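Local coordinates for protein BCL9 homolog (Drosophila melanogaster, PDB 3ZPV) that takes part in Wnt signal transduction in the nucleus as a transcriptional coactivator, represented here by its HD1 domain, at residues 10-13 against 14-18. Sequence-based numbering, arbitrary orientation.
Sequences FSTQ and LANKG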
ATOM      1  N   PHE L  10       5.786  -2.342   0.325  1.00 27.08           N
ATOM      2  CA  PHE L  10       5.711  -1.379   1.406  1.00 25.84           C
ATOM      3  C   PHE L  10       4.698  -1.842   2.412  1.00 27.09           C
ATOM      4  O   PHE L  10       3.531  -2.100   2.067  1.00 24.21           O
ATOM      5  CB  PHE L  10       5.211  -0.015   0.901  1.00 26.00           C
ATOM      6  CG  PHE L  10       6.182   0.724   0.020  1.00 24.39           C
ATOM      7  CD1 PHE L  10       6.296   0.398  -1.327  1.00 24.69           C
ATOM      8  CD2 PHE L  10       6.933   1.767   0.520  1.00 22.39           C
ATOM      9  CE1 PHE L  10       7.181   1.085  -2.137  1.00 25.03           C
ATOM     10  CE2 PHE L  10       7.812   2.450  -0.287  1.00 22.72           C
ATOM     11  CZ  PHE L  10       7.945   2.111  -1.617  1.00 23.25           C
ATOM     12  N   SER L  11       5.109  -1.878   3.680  1.00 28.71           N
ATOM     13  CA  SER L  11       4.131  -1.966   4.776  1.00 27.86           C
ATOM     14  C   SER L  11       3.475  -0.602   4.937  1.00 25.96           C
ATOM     15  O   SER L  11       3.900   0.370   4.323  1.00 25.71           O
ATOM     16  CB  SER L  11       4.831  -2.365   6.043  1.00 29.59           C
ATOM     17  OG  SER L  11       5.696  -1.330   6.456  1.00 34.32           O
ATOM     18  N   THR L  12       2.401  -0.528   5.699  1.00 26.86           N
ATOM     19  CA  THR L  12       1.757   0.746   5.970  1.00 27.90           C
ATOM     20  C   THR L  12       2.763   1.731   6.535  1.00 33.04           C
ATOM     21  O   THR L  12       2.837   2.888   6.108  1.00 34.27           O
ATOM     22  CB  THR L  12       0.602   0.596   6.959  1.00 27.16           C
ATOM     23  OG1 THR L  12      -0.441  -0.167   6.355  1.00 27.24           O
ATOM     24  CG2 THR L  12       0.041   1.982   7.409  1.00 27.91           C
ATOM     25  N   GLN L  13       3.553   1.270   7.492  1.00 37.51           N
ATOM     26  CA  GLN L  13       4.527   2.138   8.162  1.00 41.54           C
ATOM     27  C   GLN L  13       5.524   2.682   7.159  1.00 35.38           C
ATOM     28  O   GLN L  13       5.806   3.879   7.114  1.00 37.68           O
ATOM     29  CB  GLN L  13       5.228   1.346   9.260  1.00 49.33           C
ATOM     30  CG  GLN L  13       6.065   2.150  10.249  1.00 58.32           C
ATOM     31  CD  GLN L  13       6.967   1.164  11.031  1.00 66.34           C
ATOM     32  OE1 GLN L  13       6.372   0.278  11.552  1.00 72.20           O
ATOM     33  NE2 GLN L  13       8.331   1.234  11.071  1.00 70.21           N
ATOM     34  N   LEU L  14       6.068   1.789   6.350  1.00 33.38           N
ATOM     35  CA  LEU L  14       7.063   2.172   5.356  1.00 32.13           C
ATOM     36  C   LEU L  14       6.466   3.127   4.286  1.00 31.48           C
ATOM     37  O   LEU L  14       7.108   4.093   3.895  1.00 29.59           O
ATOM     38  CB  LEU L  14       7.651   0.926   4.707  1.00 30.61           C
ATOM     39  CG  LEU L  14       8.989   1.114   3.997  1.00 33.21           C
ATOM     40  CD1 LEU L  14      10.062   1.518   4.989  1.00 34.68           C
ATOM     41  CD2 LEU L  14       9.388  -0.168   3.277  1.00 32.97           C
ATOM     42  N   ALA L  15       5.232   2.881   3.864  1.00 28.64           N
ATOM     43  CA  ALA L  15       4.601   3.766   2.902  1.00 29.73           C
ATOM     44  C   ALA L  15       4.370   5.160   3.496  1.00 28.33           C
ATOM     45  O   ALA L  15       4.549   6.165   2.811  1.00 27.03           O
ATOM     46  CB  ALA L  15       3.283   3.174   2.408  1.00 28.36           C
ATOM     47  N   ASN L  16       3.934   5.199   4.751  1.00 26.94           N
ATOM     48  CA  ASN L  16       3.725   6.459   5.457  1.00 26.29           C
ATOM     49  C   ASN L  16       5.012   7.260   5.597  1.00 27.02           C
ATOM     50  O   ASN L  16       5.016   8.472   5.330  1.00 25.58           O
ATOM     51  CB  ASN L  16       3.077   6.213   6.829  1.00 25.23           C
ATOM     52  CG  ASN L  16       1.570   6.013   6.738  1.00 25.12           C
ATOM     53  OD1 ASN L  16       0.934   6.357   5.730  1.00 24.66           O
ATOM     54  ND2 ASN L  16       1.001   5.429   7.769  1.00 23.91           N
ATOM     55  N   LYS L  17       6.108   6.604   5.982  1.00 28.56           N
ATOM     56  CA  LYS L  17       7.398   7.296   6.079  1.00 33.89           C
ATOM     57  C   LYS L  17       7.907   7.756   4.726  1.00 31.19           C
ATOM     58  O   LYS L  17       8.423   8.876   4.594  1.00 32.53           O
ATOM     59  CB  LYS L  17       8.450   6.428   6.767  1.00 40.82           C
ATOM     60  CG  LYS L  17       8.440   6.614   8.269  1.00 51.51           C
ATOM     61  CD  LYS L  17       9.197   5.531   9.031  1.00 60.88           C
ATOM     62  CE  LYS L  17       8.830   5.673  10.519  1.00 64.72           C
ATOM     63  NZ  LYS L  17       9.289   4.554  11.373  1.00 70.42           N
ATOM     64  N   GLY L  18       7.800   6.892   3.728  1.00 28.71           N
ATOM     65  CA  GLY L  18       8.225   7.249   2.384  1.00 27.62           C
ATOM     66  C   GLY L  18       7.494   8.479   1.871  1.00 27.80           C
ATOM     67  O   GLY L  18       8.104   9.351   1.275  1.00 25.35           O
TER
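S11 caps the start of helix 12-23: its OG accepts from L14 N at 3.1 Å, and the N-H...O angle of 166° makes the bond nearly straight. With chi1 at 67°, OG is flanked by the residue's own N and C and comes round to L14 N. S11 is thus the N-cap residue, its hydroxyl accepting from an amide of the opening turn, which has no i-4 carbonyl within the helix. Replacing S11 by alanine removes OG, which would probably leave L14 N without its capping acceptor and weaken the start of the helix.

The i to i+4 backbone bonds follow directly. A15 N donates to S11 O at 2.9 Å, so S11 serves the helix with both its hydroxyl and its carbonyl; N16 N to T12 O at 2.9 Å and K17 N to Q13 O at 3.0 Å continue the pattern.

Apolar contact comes from F10, just before the cap. Its CD2 lies 4.1 Å from L14 CG, with the carbonyl carbon of L14 at the ring edge, while F10 CB meets A15 CB at 4.0 Å.

Running alongside, T12 CG2 approaches N16 ND2 at 3.6 Å, although the polar ends of both residues bond to another protein's chain: T12 OG1 to an aromatic side chain, and N16 OD1 and ND2 to backbone. Q13 and K17 are both extended, and Q13 NE2 lies 3.5 Å from K17 NZ; both are donors, so they form no hydrogen bond with each other.

The contact joins helix 12-23 to strand 8-10, where F10 pairs in parallel with a strand of another protein's chain, so that the sheet runs on across the interface. Helix 30-35 packs on F10 and L14, its H34 meeting the F10 ring edge-to-face.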